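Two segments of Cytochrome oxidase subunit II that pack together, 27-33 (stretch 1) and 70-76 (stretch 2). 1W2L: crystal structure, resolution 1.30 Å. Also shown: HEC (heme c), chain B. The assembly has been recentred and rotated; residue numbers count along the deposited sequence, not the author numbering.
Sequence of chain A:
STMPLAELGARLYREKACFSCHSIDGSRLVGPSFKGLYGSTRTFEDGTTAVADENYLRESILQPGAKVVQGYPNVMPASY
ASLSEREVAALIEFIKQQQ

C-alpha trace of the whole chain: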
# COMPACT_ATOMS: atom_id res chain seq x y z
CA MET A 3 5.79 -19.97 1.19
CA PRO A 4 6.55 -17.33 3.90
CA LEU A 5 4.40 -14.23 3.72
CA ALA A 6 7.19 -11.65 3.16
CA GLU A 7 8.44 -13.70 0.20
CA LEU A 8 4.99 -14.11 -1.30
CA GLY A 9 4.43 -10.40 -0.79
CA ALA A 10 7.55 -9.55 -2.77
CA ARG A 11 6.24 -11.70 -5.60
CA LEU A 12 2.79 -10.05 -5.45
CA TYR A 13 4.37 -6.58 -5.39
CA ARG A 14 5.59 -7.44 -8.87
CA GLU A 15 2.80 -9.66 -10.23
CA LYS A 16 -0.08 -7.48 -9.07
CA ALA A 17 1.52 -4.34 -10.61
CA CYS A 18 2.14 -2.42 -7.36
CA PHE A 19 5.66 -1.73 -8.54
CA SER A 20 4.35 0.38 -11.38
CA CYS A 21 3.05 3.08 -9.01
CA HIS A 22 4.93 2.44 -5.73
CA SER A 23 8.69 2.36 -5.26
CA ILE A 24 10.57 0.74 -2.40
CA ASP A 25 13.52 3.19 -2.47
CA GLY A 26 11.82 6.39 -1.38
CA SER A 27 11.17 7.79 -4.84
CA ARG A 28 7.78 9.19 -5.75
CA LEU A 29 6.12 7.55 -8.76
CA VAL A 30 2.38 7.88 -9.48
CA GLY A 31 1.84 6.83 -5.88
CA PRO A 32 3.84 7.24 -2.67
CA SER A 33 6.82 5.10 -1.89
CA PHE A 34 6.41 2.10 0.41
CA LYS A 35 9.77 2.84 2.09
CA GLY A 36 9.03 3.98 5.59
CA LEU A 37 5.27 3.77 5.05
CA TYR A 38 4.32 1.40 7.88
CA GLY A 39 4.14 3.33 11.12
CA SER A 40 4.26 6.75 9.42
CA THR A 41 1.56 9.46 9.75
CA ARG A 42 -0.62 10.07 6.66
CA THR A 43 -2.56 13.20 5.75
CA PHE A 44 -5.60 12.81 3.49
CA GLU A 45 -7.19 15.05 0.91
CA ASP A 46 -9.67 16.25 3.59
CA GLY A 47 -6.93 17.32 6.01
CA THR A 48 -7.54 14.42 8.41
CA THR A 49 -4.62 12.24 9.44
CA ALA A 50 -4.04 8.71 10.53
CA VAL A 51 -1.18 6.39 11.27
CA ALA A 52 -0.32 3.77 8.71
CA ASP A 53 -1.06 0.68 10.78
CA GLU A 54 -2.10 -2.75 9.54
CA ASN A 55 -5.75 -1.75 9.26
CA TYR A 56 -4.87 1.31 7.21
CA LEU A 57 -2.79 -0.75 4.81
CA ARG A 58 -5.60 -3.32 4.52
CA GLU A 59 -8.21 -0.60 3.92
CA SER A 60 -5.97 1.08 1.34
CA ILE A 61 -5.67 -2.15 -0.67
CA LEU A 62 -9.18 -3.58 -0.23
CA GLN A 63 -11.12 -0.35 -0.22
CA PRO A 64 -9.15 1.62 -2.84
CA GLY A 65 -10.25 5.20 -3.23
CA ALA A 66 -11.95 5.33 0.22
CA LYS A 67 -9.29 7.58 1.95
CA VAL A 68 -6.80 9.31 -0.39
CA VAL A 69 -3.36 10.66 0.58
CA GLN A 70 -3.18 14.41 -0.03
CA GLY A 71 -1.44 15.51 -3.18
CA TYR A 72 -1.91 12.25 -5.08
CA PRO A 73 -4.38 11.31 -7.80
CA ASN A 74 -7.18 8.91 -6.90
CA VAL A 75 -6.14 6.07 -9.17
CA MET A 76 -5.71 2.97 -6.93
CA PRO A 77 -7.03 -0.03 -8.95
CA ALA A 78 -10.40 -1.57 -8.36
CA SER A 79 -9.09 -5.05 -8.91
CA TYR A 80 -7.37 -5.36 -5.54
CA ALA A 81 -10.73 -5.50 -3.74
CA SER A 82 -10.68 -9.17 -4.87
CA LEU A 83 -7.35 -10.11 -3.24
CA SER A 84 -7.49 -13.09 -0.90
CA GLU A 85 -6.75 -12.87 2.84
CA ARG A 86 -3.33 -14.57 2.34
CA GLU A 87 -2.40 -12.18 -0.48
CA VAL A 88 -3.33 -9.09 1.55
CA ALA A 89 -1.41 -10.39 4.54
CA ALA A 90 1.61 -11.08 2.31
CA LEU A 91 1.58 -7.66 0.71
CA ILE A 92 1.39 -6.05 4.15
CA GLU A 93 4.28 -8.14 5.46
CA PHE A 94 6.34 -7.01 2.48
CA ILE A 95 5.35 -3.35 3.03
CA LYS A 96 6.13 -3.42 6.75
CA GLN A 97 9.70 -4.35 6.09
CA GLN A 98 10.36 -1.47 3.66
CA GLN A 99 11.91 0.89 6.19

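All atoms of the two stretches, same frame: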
# COMPACT_ATOMS: atom_id res chain seq x y z
N SER A 27 11.55 6.96 -3.70
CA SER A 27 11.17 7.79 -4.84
C SER A 27 9.66 7.84 -5.01
O SER A 27 8.92 6.92 -4.78
CB SER A 27 11.82 7.32 -6.13
OG SER A 27 11.44 5.98 -6.46
N ARG A 28 9.15 8.99 -5.40
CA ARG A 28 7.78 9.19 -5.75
C ARG A 28 7.52 8.80 -7.19
O ARG A 28 8.19 9.25 -8.10
CB ARG A 28 7.41 10.69 -5.53
CG ARG A 28 5.96 10.98 -5.86
CD ARG A 28 5.53 12.39 -5.42
NE ARG A 28 4.21 12.68 -6.00
CZ ARG A 28 3.13 13.25 -5.48
NH1 ARG A 28 3.19 13.70 -4.23
NH2 ARG A 28 2.03 13.37 -6.25
N LEU A 29 6.54 7.95 -7.43
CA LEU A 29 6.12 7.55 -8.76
C LEU A 29 4.70 8.10 -8.89
O LEU A 29 4.37 9.15 -8.31
CB LEU A 29 6.20 6.06 -8.88
CG LEU A 29 7.58 5.45 -8.75
CD1 LEU A 29 7.46 3.94 -8.92
CD2 LEU A 29 8.51 6.09 -9.79
N VAL A 30 3.76 7.45 -9.51
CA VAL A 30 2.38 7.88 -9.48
C VAL A 30 1.87 7.93 -8.06
O VAL A 30 1.16 8.84 -7.66
CB VAL A 30 1.57 6.97 -10.41
CG1 VAL A 30 0.09 7.15 -10.21
CG2 VAL A 30 1.89 7.27 -11.88
N GLY A 31 2.20 6.92 -7.28
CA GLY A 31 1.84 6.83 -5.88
C GLY A 31 3.07 7.01 -4.97
O GLY A 31 4.21 7.14 -5.43
N PRO A 32 2.78 7.06 -3.69
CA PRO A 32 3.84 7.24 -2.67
C PRO A 32 4.71 6.00 -2.53
O PRO A 32 4.30 4.87 -2.73
CB PRO A 32 3.08 7.53 -1.41
CG PRO A 32 1.72 6.93 -1.65
CD PRO A 32 1.45 7.05 -3.11
N SER A 33 5.95 6.24 -2.11
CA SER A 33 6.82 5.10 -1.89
C SER A 33 6.36 4.28 -0.69
O SER A 33 5.82 4.81 0.29
CB SER A 33 8.24 5.61 -1.64
OG SER A 33 9.18 4.55 -1.62
N GLN A 70 -3.19 13.07 0.61
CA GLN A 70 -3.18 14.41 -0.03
C GLN A 70 -2.06 14.49 -1.05
O GLN A 70 -0.92 14.04 -0.90
CB GLN A 70 -3.08 15.42 1.09
CG GLN A 70 -1.75 15.99 1.34
CD GLN A 70 -1.65 17.09 2.38
OE1 GLN A 70 -2.61 17.82 2.63
NE2 GLN A 70 -0.48 17.14 2.97
N GLY A 71 -2.38 15.18 -2.13
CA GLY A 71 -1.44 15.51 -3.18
C GLY A 71 -1.13 14.37 -4.11
O GLY A 71 -0.16 14.46 -4.87
N TYR A 72 -1.97 13.36 -4.12
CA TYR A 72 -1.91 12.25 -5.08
C TYR A 72 -3.20 12.12 -5.83
O TYR A 72 -4.29 12.38 -5.30
CB TYR A 72 -1.59 10.93 -4.34
CG TYR A 72 -0.16 10.84 -3.91
CD1 TYR A 72 0.79 10.41 -4.82
CD2 TYR A 72 0.25 11.19 -2.63
CE1 TYR A 72 2.09 10.32 -4.43
CE2 TYR A 72 1.58 11.11 -2.25
CZ TYR A 72 2.52 10.66 -3.19
OH TYR A 72 3.85 10.54 -2.93
N PRO A 73 -3.15 11.60 -7.07
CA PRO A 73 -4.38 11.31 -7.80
C PRO A 73 -5.06 10.06 -7.26
O PRO A 73 -4.41 9.15 -6.77
CB PRO A 73 -3.85 11.07 -9.23
CG PRO A 73 -2.47 10.49 -9.02
CD PRO A 73 -1.94 11.24 -7.79
N ASN A 74 -6.38 10.01 -7.40
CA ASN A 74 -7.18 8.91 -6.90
C ASN A 74 -7.32 7.81 -7.94
O ASN A 74 -8.30 7.70 -8.61
CB ASN A 74 -8.52 9.47 -6.40
CG ASN A 74 -9.37 8.44 -5.67
OD1 ASN A 74 -8.94 7.31 -5.51
ND2 ASN A 74 -10.56 8.81 -5.28
N VAL A 75 -6.24 7.04 -8.09
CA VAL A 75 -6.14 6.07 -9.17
C VAL A 75 -5.81 4.67 -8.68
O VAL A 75 -5.54 3.81 -9.50
CB VAL A 75 -5.12 6.52 -10.25
CG1 VAL A 75 -5.62 7.76 -10.95
CG2 VAL A 75 -3.72 6.68 -9.71
N MET A 76 -5.93 4.35 -7.39
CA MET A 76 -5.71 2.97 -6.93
C MET A 76 -6.66 2.03 -7.67
O MET A 76 -7.88 2.26 -7.66
CB MET A 76 -5.93 2.86 -5.40
CG MET A 76 -4.69 2.98 -4.54
SD MET A 76 -3.67 1.51 -4.61
CE MET A 76 -4.25 0.43 -3.42
FE HEC B . -1.45 1.95 -4.38
CHA HEC B . -1.94 4.51 -2.18
CHB HEC B . -0.98 -0.20 -1.78
CHC HEC B . -1.06 -0.60 -6.59
CHD HEC B . -1.55 4.18 -6.97
NA HEC B . -1.48 2.13 -2.37
C1A HEC B . -1.73 3.28 -1.65
C2A HEC B . -1.50 2.97 -0.26
C3A HEC B . -1.28 1.65 -0.14
C4A HEC B . -1.26 1.09 -1.48
CMA HEC B . -0.95 0.84 1.11
CAA HEC B . -1.43 4.05 0.83
CBA HEC B . -0.02 4.63 0.75
CGA HEC B . 0.33 5.79 1.74
O1A HEC B . 1.36 6.35 1.46
O2A HEC B . -0.49 6.06 2.66
NB HEC B . -1.08 -0.03 -4.21
C1B HEC B . -0.88 -0.67 -3.08
C2B HEC B . -0.59 -2.10 -3.34
C3B HEC B . -0.69 -2.22 -4.70
C4B HEC B . -0.95 -0.93 -5.26
CMB HEC B . -0.24 -3.11 -2.32
CAB HEC B . -0.53 -3.46 -5.55
CBB HEC B . -1.51 -4.55 -5.06
NC HEC B . -1.37 1.79 -6.37
C1C HEC B . -1.18 0.61 -7.09
C2C HEC B . -1.14 0.98 -8.52
C3C HEC B . -1.29 2.30 -8.62
C4C HEC B . -1.45 2.83 -7.29
CMC HEC B . -0.93 -0.06 -9.62
CAC HEC B . -1.13 3.19 -9.85
CBC HEC B . -2.06 2.95 -11.02
ND HEC B . -1.74 3.94 -4.53
C1D HEC B . -1.70 4.67 -5.68
C2D HEC B . -1.85 6.08 -5.39
C3D HEC B . -1.97 6.13 -4.07
C4D HEC B . -1.92 4.83 -3.51
CMD HEC B . -1.82 7.15 -6.40
CAD HEC B . -2.15 7.44 -3.21
CBD HEC B . -3.61 7.92 -3.20
CGD HEC B . -4.43 7.10 -2.26
O1D HEC B . -5.33 6.32 -2.71
O2D HEC B . -4.18 7.16 -1.02
O HOH W 1 1.72 14.66 -1.83

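The packing of residues 27-33 against 70-76 is a small loop-to-loop contact organised around one aromatic ring, and it illustrates how a tyrosine can join two irregular segments by offering both of its faces. Neither stretch forms helix or strand, so side chains rather than a backbone ladder hold them together, and Tyr72 contributes the largest share of the 324 Å² buried.

Over one face of the Tyr72 ring lies the guanidinium of Arg28. The two planes are inclined by only 10° and their centres are 3.7 Å apart, a flat stack in which the positive charge meets the aromatic π cloud. The arginine side chain is extended, with chi1 to chi3 all t, and this carries its planar end out to the ring. Stacking leaves the edge of the guanidinium free for hydrogen bonding: Arg28 NH2 donates to Gly71 O at 2.8 Å, with a nearly linear angle of 169°. A water adds a second link, accepting from Arg28 NH1 (3.0 Å) and donating to Gln70 O (2.9 Å). Gly71 itself has a positive phi of 77°, a conformation that favours glycine.

The opposite face is covered by Pro32, whose CD sits 3.7 Å from the centroid of the Tyr72 ring, 17° off the normal, as expected for a CH-π contact. The ring is thus sandwiched between a cation and an aliphatic ring. At its edge, Val30 O approaches Tyr72 CD1 to 3.3 Å.

Beyond the tyrosine, a modest apolar patch extends the contact: Val30 CG1 lies 3.9 Å from Val75 CG2 and 4.4 Å from Pro73 CG. Heme c borders both segments. Pro32 CG comes within 3.2 Å of HEC O1A. Met76 SD binds HEC FE at 2.3 Å, placing this contact beside the metal centre.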